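Local coordinates for protein N-(5'-phosphoribosyl)anthranilate isomerase (PDB 4WUI) that probably catalyses the isomerisation of N-(5-phospho-beta-D-ribosyl)anthranilate to 1-(2-carboxyphenylamino)-1-deoxy-D-ribulose 5-phosphate, the third step from chorismate to tryptophan, at residues Y5-L11 / V25-V31; I67-L71 / Y95-F100. All coordinates share one frame. Numbering follows the deposited sequence.

Contact 1: residues Y5-L11 / V25-V31; sequences YIKVCGL and VDAIGFV
Strands 5-8 and 27-31 run parallel, their axes 4.7 Å apart at closest approach and crossing at -28°, with Lys-7 bridged to Ala-27 (CA-CA 4.4 Å) and Val-8 to Ile-28. Ile-6 O accepts hydrogen bonds from Asp-26 N (2.9 Å) and, weakly, from Ala-27 N (3.2 Å); the ladder continues with Val-8 N to Ala-27 O (3.0 Å) and Gly-29 N to Val-8 O (2.9 Å). Beyond strand 5-8, Gly-10 turns at positive phi (75°), and Leu-11 N reaches Gly-29 O (3.1 Å). Asp-26 OD2 accepts from Ile-6 N (2.8 Å), and Asp-26 CB lies over the Tyr-5 ring, a CH-pi contact 3.6 Å from the centroid. On one face of the sheet Lys-7 CG meets Ala-27 CB at 3.8 Å; on the other, Val-8 CG2 packs against Val-25 CG1 (3.8 Å). A CB on Gly-29 would clash with Cys-9 SG. The chemistry is that of adjacent TIM-barrel strands: apolar toward helix 14-22, while in the mixed interior Lys-7 NZ salt-bridges Asp-176.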
ATOM      1  N   TYR A   5      -9.915   4.626   0.876  1.00  9.94           N
ATOM      2  CA  TYR A   5      -8.771   4.398   1.762  1.00  9.16           C
ATOM      3  C   TYR A   5      -7.474   4.799   1.062  1.00  8.54           C
ATOM      4  O   TYR A   5      -7.265   4.409  -0.072  1.00 10.36           O
ATOM      5  CB  TYR A   5      -8.758   2.940   2.140  1.00  9.11           C
ATOM      6  CG  TYR A   5      -7.833   2.503   3.245  1.00  8.61           C
ATOM      7  CD1 TYR A   5      -8.273   2.366   4.553  1.00  8.90           C
ATOM      8  CD2 TYR A   5      -6.530   2.155   2.997  1.00  8.38           C
ATOM      9  CE1 TYR A   5      -7.473   1.863   5.559  1.00  8.99           C
ATOM     10  CE2 TYR A   5      -5.706   1.662   4.000  1.00  8.26           C
ATOM     11  CZ  TYR A   5      -6.189   1.496   5.278  1.00  8.32           C
ATOM     12  OH  TYR A   5      -5.367   0.920   6.195  1.00  9.06           O
ATOM     13  N   ILE A   6      -6.619   5.560   1.744  1.00  7.91           N
ATOM     14  CA  ILE A   6      -5.356   6.018   1.160  1.00  8.34           C
ATOM     15  C   ILE A   6      -4.180   5.513   1.985  1.00  7.51           C
ATOM     16  O   ILE A   6      -4.054   5.862   3.162  1.00  8.13           O
ATOM     17  CB  ILE A   6      -5.280   7.546   1.062  1.00  9.20           C
ATOM     18  CG1 ILE A   6      -6.391   8.082   0.144  1.00 10.02           C
ATOM     19  CG2 ILE A   6      -3.905   7.970   0.573  1.00 10.45           C
ATOM     20  CD1 ILE A   6      -6.521   9.616   0.124  1.00 11.53           C
ATOM     21  N   LYS A   7      -3.335   4.712   1.346  1.00  7.83           N
ATOM     22  CA  LYS A   7      -2.084   4.254   1.933  1.00  7.80           C
ATOM     23  C   LYS A   7      -0.909   4.888   1.211  1.00  7.52           C
ATOM     24  O   LYS A   7      -0.834   4.849  -0.011  1.00  7.78           O
ATOM     25  CB  LYS A   7      -1.964   2.735   1.830  1.00  8.18           C
ATOM     26  CG  LYS A   7      -0.621   2.226   2.375  1.00  8.93           C
ATOM     27  CD  LYS A   7      -0.669   0.751   2.681  1.00 10.18           C
ATOM     28  CE  LYS A   7       0.665   0.105   2.765  1.00 10.61           C
ATOM     29  NZ  LYS A   7       1.132  -0.369   1.436  1.00  9.33           N
ATOM     30  N   VAL A   8       0.024   5.429   1.994  0.52  7.28           N
ATOM     31  CA  VAL A   8       1.325   5.829   1.482  0.52  7.57           C
ATOM     32  C   VAL A   8       2.309   4.763   1.943  0.52  7.24           C
ATOM     33  O   VAL A   8       2.404   4.461   3.137  0.52  8.29           O
ATOM     34  CB  VAL A   8       1.740   7.209   1.975  0.52  8.49           C
ATOM     35  CG1 VAL A   8       3.018   7.611   1.269  0.52  8.87           C
ATOM     36  CG2 VAL A   8       0.613   8.228   1.716  0.52  9.67           C
ATOM     37  N   CYS A   9       3.008   4.172   0.982  1.00  7.93           N
ATOM     38  CA  CYS A   9       3.878   3.042   1.260  1.00  8.15           C
ATOM     39  C   CYS A   9       5.339   3.430   1.178  1.00  8.67           C
ATOM     40  O   CYS A   9       5.721   4.298   0.419  1.00 12.39           O
ATOM     41  CB  CYS A   9       3.589   1.898   0.286  1.00  8.97           C
ATOM     42  SG  CYS A   9       4.213   0.319   0.921  1.00 11.24           S
ATOM     43  N   GLY A  10       6.179   2.745   1.929  1.00  8.19           N
ATOM     44  CA  GLY A  10       7.600   2.952   1.801  1.00  8.27           C
ATOM     45  C   GLY A  10       8.120   4.233   2.416  1.00  8.00           C
ATOM     46  O   GLY A  10       8.984   4.885   1.826  1.00  8.66           O
ATOM     47  N   LEU A  11       7.629   4.582   3.608  1.00  8.31           N
ATOM     48  CA  LEU A  11       8.145   5.748   4.315  1.00  8.53           C
ATOM     49  C   LEU A  11       9.367   5.353   5.111  1.00  8.50           C
ATOM     50  O   LEU A  11       9.477   4.248   5.623  1.00  8.44           O
ATOM     51  CB  LEU A  11       7.093   6.344   5.231  1.00  9.62           C
ATOM     52  CG  LEU A  11       6.098   7.310   4.512  1.00 11.86           C
ATOM     53  CD1 LEU A  11       5.271   6.676   3.461  1.00 13.34           C
ATOM     54  CD2 LEU A  11       5.237   8.027   5.536  1.00 12.07           C
ATOM     55  N   VAL A  25      -3.839  10.610   6.056  1.00  9.54           N
ATOM     56  CA  VAL A  25      -3.880   9.335   5.347  1.00  9.27           C
ATOM     57  C   VAL A  25      -4.447   8.251   6.255  1.00  8.58           C
ATOM     58  O   VAL A  25      -4.521   8.377   7.471  1.00  9.60           O
ATOM     59  CB  VAL A  25      -2.508   8.914   4.792  1.00  9.87           C
ATOM     60  CG1 VAL A  25      -1.905   9.989   3.869  1.00 11.20           C
ATOM     61  CG2 VAL A  25      -1.559   8.497   5.916  1.00  9.62           C
ATOM     62  N   ASP A  26      -4.804   7.130   5.640  1.00  8.35           N
ATOM     63  CA  ASP A  26      -5.342   5.999   6.374  1.00  8.02           C
ATOM     64  C   ASP A  26      -4.335   4.955   6.776  1.00  7.86           C
ATOM     65  O   ASP A  26      -4.565   4.212   7.745  1.00  8.41           O
ATOM     66  CB  ASP A  26      -6.466   5.360   5.575  1.00  8.17           C
ATOM     67  CG  ASP A  26      -7.536   6.361   5.276  1.00  9.61           C
ATOM     68  OD1 ASP A  26      -8.116   6.916   6.207  1.00 10.84           O
ATOM     69  OD2 ASP A  26      -7.762   6.645   4.091  1.00 12.05           O
ATOM     70  N   ALA A  27      -3.214   4.870   6.049  1.00  7.70           N
ATOM     71  CA  ALA A  27      -2.198   3.845   6.327  1.00  7.49           C
ATOM     72  C   ALA A  27      -0.841   4.338   5.896  1.00  7.46           C
ATOM     73  O   ALA A  27      -0.715   5.113   4.930  1.00  7.60           O
ATOM     74  CB  ALA A  27      -2.511   2.525   5.623  1.00  7.95           C
ATOM     75  N   ILE A  28       0.170   3.836   6.594  1.00  7.64           N
ATOM     76  CA  ILE A  28       1.579   4.055   6.267  1.00  7.73           C
ATOM     77  C   ILE A  28       2.251   2.701   6.203  1.00  7.49           C
ATOM     78  O   ILE A  28       2.125   1.891   7.144  1.00  8.32           O
ATOM     79  CB  ILE A  28       2.297   4.928   7.333  1.00  9.10           C
ATOM     80  CG1 ILE A  28       1.805   6.362   7.264  1.00  9.55           C
ATOM     81  CG2 ILE A  28       3.811   4.835   7.159  1.00 10.24           C
ATOM     82  CD1 ILE A  28       2.243   7.250   8.464  1.00 10.55           C
ATOM     83  N   GLY A  29       2.964   2.438   5.107  1.00  7.33           N
ATOM     84  CA  GLY A  29       3.773   1.246   4.969  1.00  7.60           C
ATOM     85  C   GLY A  29       5.245   1.465   5.260  1.00  7.75           C
ATOM     86  O   GLY A  29       5.832   2.442   4.835  1.00  9.23           O
ATOM     87  N   PHE A  30       5.814   0.502   5.969  1.00  7.33           N
ATOM     88  CA  PHE A  30       7.244   0.418   6.280  1.00  7.77           C
ATOM     89  C   PHE A  30       7.761  -0.844   5.613  1.00  7.94           C
ATOM     90  O   PHE A  30       7.303  -1.953   5.933  1.00  8.55           O
ATOM     91  CB  PHE A  30       7.455   0.363   7.794  1.00  8.64           C
ATOM     92  CG  PHE A  30       6.943   1.582   8.515  1.00  8.56           C
ATOM     93  CD1 PHE A  30       7.438   2.855   8.217  1.00  8.84           C
ATOM     94  CD2 PHE A  30       5.974   1.483   9.503  1.00  9.77           C
ATOM     95  CE1 PHE A  30       6.953   3.976   8.888  1.00  9.53           C
ATOM     96  CE2 PHE A  30       5.502   2.632  10.154  1.00 10.44           C
ATOM     97  CZ  PHE A  30       5.999   3.856   9.843  1.00 10.10           C
ATOM     98  N   VAL A  31       8.674  -0.670   4.671  1.00  7.85           N
ATOM     99  CA  VAL A  31       9.164  -1.764   3.859  1.00  8.39           C
ATOM    100  C   VAL A  31      10.364  -2.436   4.504  1.00  8.43           C
ATOM    101  O   VAL A  31      11.326  -1.777   4.891  1.00  9.75           O
ATOM    102  CB  VAL A  31       9.519  -1.252   2.457  1.00  9.07           C
ATOM    103  CG1 VAL A  31      10.275  -2.296   1.628  1.00 10.60           C
ATOM    104  CG2 VAL A  31       8.280  -0.776   1.743  1.00  9.28           C
TER
HETATM  105  O   HOH W   1       9.806   1.894   3.977  1.00  8.00           O

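Contact 2: residues I67-L71 / Y95-F100; sequences IADAL and YAAARF
Apolar packing between neighbouring outer helices of a (beta-alpha)8 barrel is the principle illustrated here: the first turn of helix 67-77 lies beside the C-terminal end of helix 90-99. Over the short segments the helix axes run roughly parallel, 28° apart in N-to-C direction (signed crossing -28°), and come no closer than 10.4 Å. The closest CA pair is Leu-71 with Ala-96 at 6.8 Å. Both backbones are helical, with Leu-71 N bonded to Ile-67 O at 3.0 Å; by Phe-100 the chain has become extended (phi/psi -147/141).

Leu-71, one turn after Ile-67, is the central side chain. In its m,t rotamer it spans the gap, placing CD1 3.6 Å from Tyr-95 CE2 and 4.0 Å from Arg-99 CD, while CD2 lies 3.6 Å from Phe-100 CB and 4.1 Å from Ala-96 CB. Ile-67 (chi1 t, chi2 p) adds CG2 to Tyr-95 CD2 at 3.8 Å and CD1 to Ala-96 CB at 3.9 Å. The small Ala-96 thus receives both aliphatic side chains, whereas Tyr-95 (chi1 t) extends its ring alongside them. Arg-99 folds back along its own segment, Arg-99 NH1 donating to Tyr-95 O at 3.0 Å, and it meets Leu-71 through CD.

Beneath the helices lies strand 81-84, which comes between them in the chain: Ile-67 touches Leu-84, and Leu-71 and Phe-100 both touch Leu-82. Phe-100 also packs on Ala-74 and Glu-75, carrying the association further along helix 67-77.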
ATOM      1  N   ILE A  67       8.178 -16.608   5.779  1.00 11.77           N
ATOM      2  CA  ILE A  67       6.930 -16.180   6.375  1.00 11.55           C
ATOM      3  C   ILE A  67       6.915 -16.245   7.894  1.00 11.40           C
ATOM      4  O   ILE A  67       6.358 -15.355   8.525  1.00 11.33           O
ATOM      5  CB  ILE A  67       5.715 -16.928   5.728  1.00 12.22           C
ATOM      6  CG1 ILE A  67       4.381 -16.261   6.094  1.00 12.07           C
ATOM      7  CG2 ILE A  67       5.706 -18.399   6.083  1.00 12.92           C
ATOM      8  CD1 ILE A  67       4.245 -14.850   5.570  1.00 12.11           C
ATOM      9  N   ALA A  68       7.534 -17.249   8.511  1.00 12.16           N
ATOM     10  CA  ALA A  68       7.555 -17.282   9.964  1.00 13.05           C
ATOM     11  C   ALA A  68       8.335 -16.083  10.548  1.00 12.29           C
ATOM     12  O   ALA A  68       7.964 -15.534  11.593  1.00 12.60           O
ATOM     13  CB  ALA A  68       8.131 -18.605  10.460  1.00 14.57           C
ATOM     14  N   ASP A  69       9.420 -15.703   9.886  1.00 12.19           N
ATOM     15  CA  ASP A  69      10.189 -14.537  10.292  1.00 12.25           C
ATOM     16  C   ASP A  69       9.406 -13.242  10.081  1.00 11.46           C
ATOM     17  O   ASP A  69       9.518 -12.319  10.889  1.00 11.76           O
ATOM     18  CB  ASP A  69      11.501 -14.450   9.510  1.00 13.75           C
ATOM     19  CG  ASP A  69      12.516 -15.500   9.893  1.00 17.05           C
ATOM     20  OD1 ASP A  69      12.304 -16.265  10.860  1.00 18.64           O
ATOM     21  OD2 ASP A  69      13.595 -15.477   9.254  1.00 18.84           O
ATOM     22  N   ALA A  70       8.636 -13.181   9.003  1.00 10.59           N
ATOM     23  CA  ALA A  70       7.823 -12.013   8.745  1.00 10.47           C
ATOM     24  C   ALA A  70       6.774 -11.828   9.823  1.00  9.79           C
ATOM     25  O   ALA A  70       6.505 -10.710  10.275  1.00  9.93           O
ATOM     26  CB  ALA A  70       7.185 -12.096   7.372  1.00 10.88           C
ATOM     27  N   LEU A  71       6.167 -12.939  10.249  1.00 10.23           N
ATOM     28  CA  LEU A  71       5.215 -12.908  11.350  1.00 10.88           C
ATOM     29  C   LEU A  71       5.867 -12.420  12.629  1.00 10.55           C
ATOM     30  O   LEU A  71       5.325 -11.583  13.345  1.00 11.10           O
ATOM     31  CB  LEU A  71       4.610 -14.293  11.548  1.00 11.75           C
ATOM     32  CG  LEU A  71       3.545 -14.674  10.535  1.00 12.65           C
ATOM     33  CD1 LEU A  71       3.309 -16.176  10.575  1.00 14.09           C
ATOM     34  CD2 LEU A  71       2.250 -13.917  10.803  1.00 12.62           C
ATOM     35  N   TYR A  95      -1.139 -19.215   5.947  1.00  9.20           N
ATOM     36  CA  TYR A  95      -0.358 -19.503   7.146  1.00  9.46           C
ATOM     37  C   TYR A  95      -0.298 -18.250   8.002  1.00  9.14           C
ATOM     38  O   TYR A  95      -0.533 -18.277   9.220  1.00  9.24           O
ATOM     39  CB  TYR A  95       1.050 -19.953   6.725  1.00 10.39           C
ATOM     40  CG  TYR A  95       1.987 -20.257   7.869  1.00 10.80           C
ATOM     41  CD1 TYR A  95       2.082 -21.533   8.404  1.00 12.19           C
ATOM     42  CD2 TYR A  95       2.810 -19.279   8.390  1.00 11.81           C
ATOM     43  CE1 TYR A  95       2.941 -21.827   9.441  1.00 13.50           C
ATOM     44  CE2 TYR A  95       3.678 -19.561   9.431  1.00 12.83           C
ATOM     45  CZ  TYR A  95       3.745 -20.824   9.953  1.00 13.96           C
ATOM     46  OH  TYR A  95       4.626 -21.059  10.989  1.00 16.83           O
ATOM     47  N   ALA A  96       0.009 -17.117   7.366  1.00  8.86           N
ATOM     48  CA  ALA A  96       0.046 -15.843   8.068  1.00  8.86           C
ATOM     49  C   ALA A  96      -1.324 -15.406   8.575  1.00  8.76           C
ATOM     50  O   ALA A  96      -1.454 -14.940   9.695  1.00  9.16           O
ATOM     51  CB  ALA A  96       0.664 -14.777   7.174  1.00  9.65           C
ATOM     52  N   ALA A  97      -2.361 -15.568   7.745  1.00  9.05           N
ATOM     53  CA  ALA A  97      -3.692 -15.128   8.136  1.00  9.56           C
ATOM     54  C   ALA A  97      -4.205 -15.873   9.362  1.00  9.70           C
ATOM     55  O   ALA A  97      -4.968 -15.304  10.137  1.00 11.17           O
ATOM     56  CB  ALA A  97      -4.657 -15.266   6.971  1.00  9.87           C
ATOM     57  N   ALA A  98      -3.797 -17.112   9.552  1.00  9.40           N
ATOM     58  CA  ALA A  98      -4.215 -17.847  10.738  1.00  9.99           C
ATOM     59  C   ALA A  98      -3.496 -17.365  11.998  1.00  9.86           C
ATOM     60  O   ALA A  98      -3.971 -17.614  13.125  1.00 10.91           O
ATOM     61  CB  ALA A  98      -3.983 -19.345  10.557  1.00 10.79           C
ATOM     62  N   ARG A  99      -2.357 -16.713  11.825  1.00  9.86           N
ATOM     63  CA  ARG A  99      -1.420 -16.416  12.914  1.00 10.35           C
ATOM     64  C   ARG A  99      -1.273 -14.938  13.237  1.00 10.62           C
ATOM     65  O   ARG A  99      -0.569 -14.602  14.188  1.00 12.61           O
ATOM     66  CB  ARG A  99      -0.058 -17.037  12.588  1.00 10.29           C
ATOM     67  CG  ARG A  99      -0.071 -18.551  12.679  1.00 10.42           C
ATOM     68  CD  ARG A  99       1.134 -19.190  12.031  1.00 10.59           C
ATOM     69  NE  ARG A  99       1.123 -20.643  12.171  1.00 10.86           N
ATOM     70  CZ  ARG A  99       0.364 -21.455  11.453  1.00 10.59           C
ATOM     71  NH1 ARG A  99      -0.458 -20.979  10.528  1.00 10.16           N
ATOM     72  NH2 ARG A  99       0.434 -22.761  11.656  1.00 11.80           N
ATOM     73  N   PHE A 100      -1.895 -14.049  12.468  1.00  9.96           N
ATOM     74  CA  PHE A 100      -1.761 -12.594  12.671  1.00 10.02           C
ATOM     75  C   PHE A 100      -3.089 -11.979  12.266  1.00 10.21           C
ATOM     76  O   PHE A 100      -3.704 -12.454  11.325  1.00 10.87           O
ATOM     77  CB  PHE A 100      -0.598 -12.038  11.814  1.00  9.90           C
ATOM     78  CG  PHE A 100      -0.268 -10.603  12.136  1.00  9.78           C
ATOM     79  CD1 PHE A 100       0.492 -10.276  13.256  1.00 10.61           C
ATOM     80  CD2 PHE A 100      -0.815  -9.573  11.382  1.00  9.53           C
ATOM     81  CE1 PHE A 100       0.730  -8.975  13.605  1.00 11.75           C
ATOM     82  CE2 PHE A 100      -0.580  -8.258  11.734  1.00 10.34           C
ATOM     83  CZ  PHE A 100       0.185  -7.963  12.851  1.00 11.31           C
TER

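How the contacts relate
From the N terminus, strand 5-8 passes through helix 14-22 to strand 27-32, and contact 1 closes this first beta-alpha-beta unit side by side in the barrel wall. Helix 42-50 and strand 57-62 then lead into helix 67-77, strand 81-84 and helix 90-99, the later part of which packs on the earlier helix in contact 2. The two loops are therefore in series, neither nesting nor crossing. Contacts 1 and 2 lie about 20 Å apart between centres and about 10 Å between nearest atoms. Together they exemplify the two layers of a TIM barrel: contact 1 joins adjacent strands near the middle of the molecule, contact 2 adjacent helices of the outer shell.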